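Local coordinates for protein multicopper oxidase type 1 (PDB 3G5W) that probably oxidises its substrates by way of bound copper ions, as a laccase-like blue copper oxidase built from two cupredoxin domains, at residues D138-L143 against E299-D304; N170-P175 against P293-E298; P245-I250 against I279-Y284. All blocks are in the same frame, centred on the assembly; numbering follows the deposited sequence.

Contact 1 (D138-L143 against E299-D304)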
loop_
_atom_site.group_PDB
_atom_site.type_symbol
_atom_site.label_atom_id
_atom_site.label_comp_id
_atom_site.label_asym_id
_atom_site.label_seq_id
_atom_site.Cartn_x
_atom_site.Cartn_y
_atom_site.Cartn_z
ATOM N N ASP A 138 -7.711 23.716 -10.345
ATOM C CA ASP A 138 -7.775 22.879 -9.154
ATOM C C ASP A 138 -8.851 21.803 -9.374
ATOM O O ASP A 138 -9.974 22.128 -9.748
ATOM C CB ASP A 138 -8.130 23.774 -7.962
ATOM C CG ASP A 138 -7.579 23.270 -6.640
ATOM O OD1 ASP A 138 -7.298 22.064 -6.510
ATOM O OD2 ASP A 138 -7.441 24.092 -5.708
ATOM N N TYR A 139 -8.489 20.541 -9.150
ATOM C CA TYR A 139 -9.346 19.377 -9.437
ATOM C C TYR A 139 -9.470 18.433 -8.235
ATOM O O TYR A 139 -8.476 18.131 -7.579
ATOM C CB TYR A 139 -8.767 18.571 -10.608
ATOM C CG TYR A 139 -8.811 19.281 -11.937
ATOM C CD1 TYR A 139 -9.791 18.972 -12.876
ATOM C CD2 TYR A 139 -7.871 20.266 -12.255
ATOM C CE1 TYR A 139 -9.845 19.628 -14.104
ATOM C CE2 TYR A 139 -7.911 20.926 -13.478
ATOM C CZ TYR A 139 -8.900 20.615 -14.390
ATOM O OH TYR A 139 -8.939 21.266 -15.600
ATOM N N ILE A 140 -10.683 17.941 -7.985
ATOM C CA ILE A 140 -10.924 16.981 -6.907
ATOM C C ILE A 140 -11.239 15.631 -7.544
ATOM O O ILE A 140 -12.157 15.538 -8.364
ATOM C CB ILE A 140 -12.099 17.432 -5.993
ATOM C CG1 ILE A 140 -11.739 18.739 -5.271
ATOM C CG2 ILE A 140 -12.478 16.321 -4.990
ATOM C CD1 ILE A 140 -12.909 19.433 -4.605
ATOM N N LEU A 141 -10.446 14.611 -7.209
ATOM C CA LEU A 141 -10.708 13.237 -7.668
ATOM C C LEU A 141 -10.887 12.306 -6.471
ATOM O O LEU A 141 -9.917 11.971 -5.776
ATOM C CB LEU A 141 -9.585 12.678 -8.560
ATOM C CG LEU A 141 -8.707 13.373 -9.618
ATOM C CD1 LEU A 141 -8.542 12.446 -10.826
ATOM C CD2 LEU A 141 -9.128 14.761 -10.057
ATOM N N MET A 142 -12.127 11.881 -6.249
ATOM C CA MET A 142 -12.445 10.961 -5.160
ATOM C C MET A 142 -12.541 9.536 -5.698
ATOM O O MET A 142 -13.337 9.259 -6.592
ATOM C CB MET A 142 -13.746 11.382 -4.462
ATOM C CG MET A 142 -13.708 12.840 -3.961
ATOM S SD MET A 142 -15.080 13.318 -2.890
ATOM C CE MET A 142 -14.593 12.516 -1.365
ATOM N N LEU A 143 -11.718 8.648 -5.148
ATOM C CA LEU A 143 -11.566 7.291 -5.671
ATOM C C LEU A 143 -12.359 6.306 -4.832
ATOM O O LEU A 143 -12.211 6.275 -3.608
ATOM C CB LEU A 143 -10.081 6.894 -5.670
ATOM C CG LEU A 143 -9.117 7.929 -6.268
ATOM C CD1 LEU A 143 -7.661 7.549 -6.000
ATOM C CD2 LEU A 143 -9.379 8.114 -7.767
ATOM N N GLU A 299 -14.961 24.016 -11.684
ATOM C CA GLU A 299 -15.656 25.300 -11.855
ATOM C C GLU A 299 -16.197 25.836 -10.527
ATOM O O GLU A 299 -16.097 27.034 -10.255
ATOM C CB GLU A 299 -16.771 25.208 -12.901
ATOM C CG GLU A 299 -16.304 24.795 -14.314
ATOM C CD GLU A 299 -15.247 25.736 -14.894
ATOM O OE1 GLU A 299 -14.221 25.236 -15.413
ATOM O OE2 GLU A 299 -15.432 26.970 -14.825
ATOM N N SER A 300 -16.760 24.955 -9.695
ATOM C CA SER A 300 -17.285 25.378 -8.391
ATOM C C SER A 300 -16.199 25.914 -7.454
ATOM O O SER A 300 -16.456 26.839 -6.676
ATOM C CB SER A 300 -18.079 24.257 -7.706
ATOM O OG SER A 300 -19.300 23.996 -8.384
ATOM N N LEU A 301 -14.995 25.342 -7.519
ATOM C CA LEU A 301 -13.873 25.813 -6.688
ATOM C C LEU A 301 -13.448 27.256 -6.991
ATOM O O LEU A 301 -12.794 27.894 -6.164
ATOM C CB LEU A 301 -12.660 24.868 -6.788
ATOM C CG LEU A 301 -12.703 23.550 -5.999
ATOM C CD1 LEU A 301 -11.628 22.587 -6.508
ATOM C CD2 LEU A 301 -12.547 23.768 -4.500
ATOM N N LYS A 302 -13.827 27.759 -8.166
ATOM C CA LYS A 302 -13.534 29.140 -8.565
ATOM C C LYS A 302 -14.581 30.148 -8.090
ATOM O O LYS A 302 -14.366 31.356 -8.174
ATOM C CB LYS A 302 -13.388 29.233 -10.086
ATOM C CG LYS A 302 -12.094 28.650 -10.614
ATOM C CD LYS A 302 -12.246 28.180 -12.056
ATOM C CE LYS A 302 -12.161 29.320 -13.055
ATOM N NZ LYS A 302 -12.691 28.890 -14.386
ATOM N N LYS A 303 -15.714 29.650 -7.609
ATOM C CA LYS A 303 -16.803 30.507 -7.145
ATOM C C LYS A 303 -16.576 30.983 -5.708
ATOM O O LYS A 303 -15.640 30.534 -5.035
ATOM C CB LYS A 303 -18.142 29.770 -7.267
ATOM C CG LYS A 303 -18.582 29.540 -8.709
ATOM C CD LYS A 303 -19.941 28.873 -8.781
ATOM C CE LYS A 303 -20.305 28.574 -10.222
ATOM N NZ LYS A 303 -21.590 27.822 -10.333
ATOM N N ASP A 304 -17.427 31.903 -5.250
ATOM C CA ASP A 304 -17.398 32.377 -3.865
ATOM C C ASP A 304 -17.450 31.206 -2.892
ATOM O O ASP A 304 -18.139 30.215 -3.144
ATOM C CB ASP A 304 -18.576 33.311 -3.591
ATOM C CG ASP A 304 -18.356 34.710 -4.137
ATOM O OD1 ASP A 304 -17.185 35.100 -4.336
ATOM O OD2 ASP A 304 -19.360 35.425 -4.359
#
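Leu301 sends one methyl, CD1, against Asp138 and Ile140 of strand 137-146, part of a beta sheet of the cupredoxin-type fold. CD1 of Leu301 lies 3.7 Å from the carbonyl O of Asp138. From CB of Asp138 the same CD1 of Leu301 is 4.0 Å away. CD1 of Ile140 stands 3.9 Å from CD1 of Leu301. The methyl therefore bridges residues i and i+2 of the strand in van der Waals contact, set against a carbonyl O and an apolar side chain. The two branched chains meet at a slant, methyl to methyl, while the Asp138 side chain lies at about a right angle to Leu301. With CG opposite the carbonyl carbon (chi1 -77°) and CD1 carried on in an extended line (chi2 164°), Leu301 reaches straight from its 3-10 turn to the strand.

The next shell fixes both sides. The carboxylate of Asp138 is engaged by Arg191 through a salt bridge from its OD1, so the part of Asp138 given to Leu301 is its backbone oxygen and its carbon stem. Ile140 is bonded through its backbone to Tyr296 of the neighbouring 293-298 loop, and its side chain also packs on Pro120 and Ile122 of strand 118-124. Leu301 lies on Leu35 and His37 of strand 35-39. These neighbours belong to a different sheet, so the small patch sits where the 299-304 loop runs between two sheets before it enters strand 306-308.

Backbone bonds shape the 3-10 turn itself: the N of Lys302 reaches the O of Glu299 at 3.2 Å, and the N of Lys303 reaches the O of Ser300 at 3.1 Å. Spanning the same turn, NZ of Lys302 pairs with OE2 of Glu299 in a salt bridge whose hydrogen bond is weak, at 3.4 Å.

Contact 2 (N170-P175 against P293-E298)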
loop_
_atom_site.group_PDB
_atom_site.type_symbol
_atom_site.label_atom_id
_atom_site.label_comp_id
_atom_site.label_asym_id
_atom_site.label_seq_id
_atom_site.Cartn_x
_atom_site.Cartn_y
_atom_site.Cartn_z
ATOM N N ASN A 170 -15.054 10.121 -8.678
ATOM C CA ASN A 170 -16.293 10.891 -8.430
ATOM C C ASN A 170 -17.546 10.149 -8.910
ATOM O O ASN A 170 -18.420 10.721 -9.579
ATOM C CB ASN A 170 -16.201 12.294 -9.035
ATOM C CG ASN A 170 -15.026 13.088 -8.479
ATOM O OD1 ASN A 170 -14.465 12.734 -7.442
ATOM N ND2 ASN A 170 -14.643 14.161 -9.175
ATOM N N ALA A 171 -17.594 8.859 -8.579
ATOM C CA ALA A 171 -18.758 8.002 -8.840
ATOM C C ALA A 171 -19.061 7.701 -10.314
ATOM O O ALA A 171 -20.162 7.237 -10.623
ATOM C CB ALA A 171 -20.012 8.541 -8.129
ATOM N N LYS A 172 -18.101 7.955 -11.209
ATOM C CA LYS A 172 -18.175 7.439 -12.587
ATOM C C LYS A 172 -16.970 6.588 -12.968
ATOM O O LYS A 172 -15.846 6.867 -12.555
ATOM C CB LYS A 172 -18.341 8.560 -13.618
ATOM C CG LYS A 172 -19.553 9.468 -13.403
ATOM C CD LYS A 172 -20.876 8.699 -13.403
ATOM C CE LYS A 172 -21.494 8.608 -14.777
ATOM N NZ LYS A 172 -22.993 8.658 -14.651
ATOM N N SER A 173 -17.214 5.548 -13.761
ATOM C CA SER A 173 -16.134 4.786 -14.378
ATOM C C SER A 173 -15.893 5.280 -15.802
ATOM O O SER A 173 -16.817 5.730 -16.485
ATOM C CB SER A 173 -16.459 3.291 -14.409
ATOM O OG SER A 173 -16.796 2.793 -13.123
ATOM N N PHE A 174 -14.643 5.204 -16.240
ATOM C CA PHE A 174 -14.314 5.358 -17.643
ATOM C C PHE A 174 -15.146 4.329 -18.435
ATOM O O PHE A 174 -15.288 3.184 -17.991
ATOM C CB PHE A 174 -12.822 5.099 -17.858
ATOM C CG PHE A 174 -12.350 5.402 -19.252
ATOM C CD1 PHE A 174 -12.335 4.412 -20.227
ATOM C CD2 PHE A 174 -11.932 6.683 -19.591
ATOM C CE1 PHE A 174 -11.908 4.695 -21.527
ATOM C CE2 PHE A 174 -11.505 6.975 -20.879
ATOM C CZ PHE A 174 -11.494 5.979 -21.846
ATOM N N PRO A 175 -15.658 4.711 -19.622
ATOM C CA PRO A 175 -15.466 5.975 -20.347
ATOM C C PRO A 175 -16.428 7.120 -20.010
ATOM O O PRO A 175 -16.555 8.053 -20.804
ATOM C CB PRO A 175 -15.644 5.552 -21.810
ATOM C CG PRO A 175 -16.646 4.433 -21.744
ATOM C CD PRO A 175 -16.489 3.762 -20.392
ATOM N N PRO A 293 -18.593 20.213 -17.850
ATOM C CA PRO A 293 -17.823 21.025 -16.899
ATOM C C PRO A 293 -18.205 20.735 -15.447
ATOM O O PRO A 293 -19.326 20.287 -15.178
ATOM C CB PRO A 293 -18.210 22.466 -17.265
ATOM C CG PRO A 293 -18.764 22.378 -18.655
ATOM C CD PRO A 293 -19.471 21.056 -18.684
ATOM N N ASP A 294 -17.253 20.967 -14.540
ATOM C CA ASP A 294 -17.427 20.809 -13.088
ATOM C C ASP A 294 -17.501 19.358 -12.569
ATOM O O ASP A 294 -17.920 19.132 -11.428
ATOM C CB ASP A 294 -18.636 21.619 -12.589
ATOM C CG ASP A 294 -18.396 22.258 -11.226
ATOM O OD1 ASP A 294 -17.224 22.429 -10.834
ATOM O OD2 ASP A 294 -19.389 22.611 -10.556
ATOM N N PHE A 295 -17.085 18.387 -13.386
ATOM C CA PHE A 295 -17.059 16.982 -12.966
ATOM C C PHE A 295 -15.994 16.702 -11.887
ATOM O O PHE A 295 -16.065 15.692 -11.170
ATOM C CB PHE A 295 -16.872 16.047 -14.170
ATOM C CG PHE A 295 -16.789 14.591 -13.788
ATOM C CD1 PHE A 295 -15.551 13.942 -13.721
ATOM C CD2 PHE A 295 -17.939 13.881 -13.453
ATOM C CE1 PHE A 295 -15.461 12.607 -13.344
ATOM C CE2 PHE A 295 -17.862 12.544 -13.072
ATOM C CZ PHE A 295 -16.616 11.904 -13.012
ATOM N N TYR A 296 -15.010 17.595 -11.780
ATOM C CA TYR A 296 -14.008 17.520 -10.708
ATOM C C TYR A 296 -14.153 18.718 -9.773
ATOM O O TYR A 296 -13.230 19.057 -9.031
ATOM C CB TYR A 296 -12.581 17.427 -11.288
ATOM C CG TYR A 296 -12.417 16.278 -12.253
ATOM C CD1 TYR A 296 -12.239 14.975 -11.786
ATOM C CD2 TYR A 296 -12.457 16.485 -13.632
ATOM C CE1 TYR A 296 -12.110 13.906 -12.661
ATOM C CE2 TYR A 296 -12.332 15.419 -14.518
ATOM C CZ TYR A 296 -12.156 14.134 -14.020
ATOM O OH TYR A 296 -12.032 13.071 -14.870
ATOM N N TYR A 297 -15.334 19.342 -9.801
ATOM C CA TYR A 297 -15.609 20.562 -9.042
ATOM C C TYR A 297 -14.661 21.698 -9.429
ATOM O O TYR A 297 -14.483 22.642 -8.664
ATOM C CB TYR A 297 -15.530 20.319 -7.524
ATOM C CG TYR A 297 -16.789 19.776 -6.885
ATOM C CD1 TYR A 297 -18.023 20.413 -7.065
ATOM C CD2 TYR A 297 -16.744 18.650 -6.079
ATOM C CE1 TYR A 297 -19.185 19.922 -6.460
ATOM C CE2 TYR A 297 -17.900 18.144 -5.466
ATOM C CZ TYR A 297 -19.113 18.788 -5.664
ATOM O OH TYR A 297 -20.256 18.296 -5.071
ATOM N N GLU A 298 -14.069 21.611 -10.620
ATOM C CA GLU A 298 -13.071 22.592 -11.044
ATOM C C GLU A 298 -13.679 23.975 -11.313
ATOM O O GLU A 298 -12.989 24.988 -11.187
ATOM C CB GLU A 298 -12.263 22.080 -12.252
ATOM C CG GLU A 298 -12.946 22.210 -13.607
ATOM C CD GLU A 298 -13.912 21.068 -13.938
ATOM O OE1 GLU A 298 -14.481 21.104 -15.049
ATOM O OE2 GLU A 298 -14.103 20.144 -13.111
#
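The Phe295 ring takes CG of Lys172 at its edge, close to the ring plane and 3.5 Å from CE2 of Phe295. Also at its edge and in plane is CE2 of Tyr296; conversely, CD1 of Phe295 stands 3.4 Å above one face of the Tyr296 ring, displaced toward the rim. Because Phe295 CG lies opposite the backbone N (chi1 178°), the ring swings across to the 170-175 loop. The amide of Asn170 is tilted 56° to the Tyr296 ring, its ND2 lying 3.6 Å from CD1 of Tyr296.

Across the type I turn from Asp294 to Tyr297, OE2 of Glu298 receives the N of Tyr296 at 3.0 Å. From ND2 of Asn170 a hydrogen bond of 2.9 Å runs to the O of Phe295, meeting a lone pair in the carbonyl plane with an N-H...O angle of 153°. The same ND2 also serves Ile140 O, and Asn170 OD1 accepts from Met142 N. With an alanine here, the O of Phe295, the O of Ile140 and the N of Met142 would probably lose their side-chain partner and a gap would open beside the Tyr296 ring.

One buried amide ties the loop after strand 166-169 to strand 137-146 and to this turn, its polar atoms satisfied by backbone.

Contact 3 (P245-I250 against I279-Y284)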
loop_
_atom_site.group_PDB
_atom_site.type_symbol
_atom_site.label_atom_id
_atom_site.label_comp_id
_atom_site.label_asym_id
_atom_site.label_seq_id
_atom_site.Cartn_x
_atom_site.Cartn_y
_atom_site.Cartn_z
ATOM N N PRO A 245 2.350 19.520 -24.478
ATOM C CA PRO A 245 1.121 19.272 -25.235
ATOM C C PRO A 245 0.988 17.887 -25.859
ATOM O O PRO A 245 1.913 17.395 -26.521
ATOM C CB PRO A 245 1.135 20.371 -26.307
ATOM C CG PRO A 245 1.903 21.485 -25.656
ATOM C CD PRO A 245 3.003 20.772 -24.912
ATOM N N GLY A 246 -0.166 17.270 -25.604
ATOM C CA GLY A 246 -0.526 15.960 -26.133
ATOM C C GLY A 246 -1.839 15.486 -25.531
ATOM O O GLY A 246 -2.561 16.263 -24.912
ATOM N N LEU A 247 -2.159 14.214 -25.751
ATOM C CA LEU A 247 -3.274 13.553 -25.084
ATOM C C LEU A 247 -2.666 12.505 -24.161
ATOM O O LEU A 247 -1.915 11.628 -24.613
ATOM C CB LEU A 247 -4.238 12.926 -26.106
ATOM C CG LEU A 247 -4.866 13.894 -27.126
ATOM C CD1 LEU A 247 -5.743 13.158 -28.120
ATOM C CD2 LEU A 247 -5.663 15.018 -26.443
ATOM N N TRP A 248 -2.976 12.613 -22.869
ATOM C CA TRP A 248 -2.241 11.889 -21.834
ATOM C C TRP A 248 -3.155 11.141 -20.879
ATOM O O TRP A 248 -4.061 11.729 -20.289
ATOM C CB TRP A 248 -1.394 12.864 -21.022
ATOM C CG TRP A 248 -0.458 13.701 -21.836
ATOM C CD1 TRP A 248 -0.586 15.031 -22.131
ATOM C CD2 TRP A 248 0.745 13.262 -22.468
ATOM N NE1 TRP A 248 0.480 15.451 -22.896
ATOM C CE2 TRP A 248 1.313 14.384 -23.115
ATOM C CE3 TRP A 248 1.411 12.028 -22.537
ATOM C CZ2 TRP A 248 2.511 14.307 -23.839
ATOM C CZ3 TRP A 248 2.606 11.953 -23.255
ATOM C CH2 TRP A 248 3.147 13.090 -23.887
ATOM N N MET A 249 -2.900 9.850 -20.713
ATOM C CA MET A 249 -3.669 9.045 -19.772
ATOM C C MET A 249 -3.328 9.403 -18.338
ATOM O O MET A 249 -2.174 9.678 -18.006
ATOM C CB MET A 249 -3.395 7.552 -19.968
ATOM C CG MET A 249 -3.762 6.991 -21.324
ATOM S SD MET A 249 -5.462 7.281 -21.883
ATOM C CE MET A 249 -6.412 6.613 -20.527
ATOM N N ILE A 250 -4.354 9.416 -17.498
ATOM C CA ILE A 250 -4.179 9.306 -16.059
ATOM C C ILE A 250 -5.092 8.174 -15.594
ATOM O O ILE A 250 -6.272 8.140 -15.943
ATOM C CB ILE A 250 -4.433 10.645 -15.305
ATOM C CG1 ILE A 250 -4.786 10.390 -13.835
ATOM C CG2 ILE A 250 -5.508 11.478 -15.989
ATOM C CD1 ILE A 250 -4.676 11.626 -12.981
ATOM N N ILE A 279 -8.620 17.395 -30.280
ATOM C CA ILE A 279 -9.125 16.045 -30.048
ATOM C C ILE A 279 -9.541 15.326 -31.336
ATOM O O ILE A 279 -10.049 14.207 -31.295
ATOM C CB ILE A 279 -10.269 16.036 -28.994
ATOM C CG1 ILE A 279 -11.468 16.871 -29.464
ATOM C CG2 ILE A 279 -9.752 16.542 -27.645
ATOM C CD1 ILE A 279 -12.767 16.558 -28.726
ATOM N N ASP A 280 -9.309 15.972 -32.478
ATOM C CA ASP A 280 -9.721 15.422 -33.770
ATOM C C ASP A 280 -8.688 14.428 -34.296
ATOM O O ASP A 280 -7.932 14.717 -35.232
ATOM C CB ASP A 280 -9.981 16.545 -34.786
ATOM C CG ASP A 280 -10.905 16.115 -35.921
ATOM O OD1 ASP A 280 -11.290 14.927 -35.988
ATOM O OD2 ASP A 280 -11.253 16.977 -36.756
ATOM N N HIS A 281 -8.657 13.258 -33.668
ATOM C CA HIS A 281 -7.748 12.186 -34.054
ATOM C C HIS A 281 -8.557 10.913 -34.249
ATOM O O HIS A 281 -9.385 10.572 -33.402
ATOM C CB HIS A 281 -6.673 11.999 -32.986
ATOM C CG HIS A 281 -5.949 13.262 -32.641
ATOM N ND1 HIS A 281 -4.914 13.759 -33.405
ATOM C CD2 HIS A 281 -6.124 14.140 -31.627
ATOM C CE1 HIS A 281 -4.476 14.885 -32.869
ATOM N NE2 HIS A 281 -5.194 15.137 -31.789
ATOM N N PRO A 282 -8.327 10.202 -35.370
ATOM C CA PRO A 282 -9.168 9.050 -35.712
ATOM C C PRO A 282 -9.109 7.941 -34.668
ATOM O O PRO A 282 -10.080 7.204 -34.488
ATOM C CB PRO A 282 -8.583 8.570 -37.044
ATOM C CG PRO A 282 -7.186 9.094 -37.057
ATOM C CD PRO A 282 -7.264 10.414 -36.371
ATOM N N PHE A 283 -7.978 7.835 -33.980
ATOM C CA PHE A 283 -7.801 6.807 -32.963
ATOM C C PHE A 283 -8.382 7.184 -31.601
ATOM O O PHE A 283 -8.552 6.309 -30.755
ATOM C CB PHE A 283 -6.316 6.454 -32.815
ATOM C CG PHE A 283 -5.414 7.649 -32.724
ATOM C CD1 PHE A 283 -4.672 8.054 -33.827
ATOM C CD2 PHE A 283 -5.307 8.373 -31.545
ATOM C CE1 PHE A 283 -3.837 9.154 -33.756
ATOM C CE2 PHE A 283 -4.472 9.481 -31.471
ATOM C CZ PHE A 283 -3.733 9.866 -32.579
ATOM N N TYR A 284 -8.686 8.465 -31.384
ATOM C CA TYR A 284 -9.018 8.958 -30.029
ATOM C C TYR A 284 -10.436 8.618 -29.562
ATOM O O TYR A 284 -11.421 9.054 -30.161
ATOM C CB TYR A 284 -8.739 10.458 -29.896
ATOM C CG TYR A 284 -8.900 11.031 -28.491
ATOM C CD1 TYR A 284 -9.531 12.258 -28.287
ATOM C CD2 TYR A 284 -8.420 10.343 -27.370
ATOM C CE1 TYR A 284 -9.674 12.791 -27.007
ATOM C CE2 TYR A 284 -8.561 10.863 -26.092
ATOM C CZ TYR A 284 -9.186 12.081 -25.913
ATOM O OH TYR A 284 -9.321 12.583 -24.640
#
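Leu247 meets Tyr284 by a CH-pi contact: its CD1 sits 3.8 Å from the ring centroid of Tyr284 and only 9° off the ring normal, which places the methyl squarely over the middle of one face. The same methyl, CD1 of Leu247, also makes a van der Waals touch, 3.7 Å from CD2 of His281. Leu247 and His281 approach from opposing directions, and the extended end of Leu247 (chi2 177°) carries CD1 into the angle between the two rings.

Polar bonds hold the Tyr284 hydroxyl and shape the loop, rather than join the segments. The hydroxyl of Tyr284 is hydrogen-bonded to Glu273 and Thr271 of strand 269-274, which tethers the ring at its hydroxyl end. A backbone bond folds the loop: the N of Tyr284 reaches the O of His281 at 3.0 Å in a type I turn.

Within the loop, CB of His281 lies over one face of Phe283, off toward the rim. Ring packing comes from Trp69 of the second subunit, which meets the His281 ring edge-to-face while also packing on Leu247.

The Leu247 side chain is about 12 Å from a bound Cu-O-Cu linkage, and the contact does not line that pocket. The arrangement is that of a loop folded over a strand of a cupredoxin sheet at a subunit interface.

How the contacts relate
All three contacts draw on the long loop between strands 269-274 and 306-308, and along the chain they are nested, contact 3 inside contact 2 inside contact 1. Contact 1 includes strand 137-146, and contact 2 is bonded to it; their centres are 10 Å apart and they touch directly, Ser300 OG lying 2.6 Å from Asp294 OD2. Contact 2 is buried and joined by a hydrogen bond, whereas contact 1 is partly buried and is van der Waals packing without a polar bond between its segments. The centre of contact 3 lies about 25 Å from the centre of the chain, against another sheet and the second subunit; although peripheral in the chain, it is buried, and it relies on a methyl-to-ring contact.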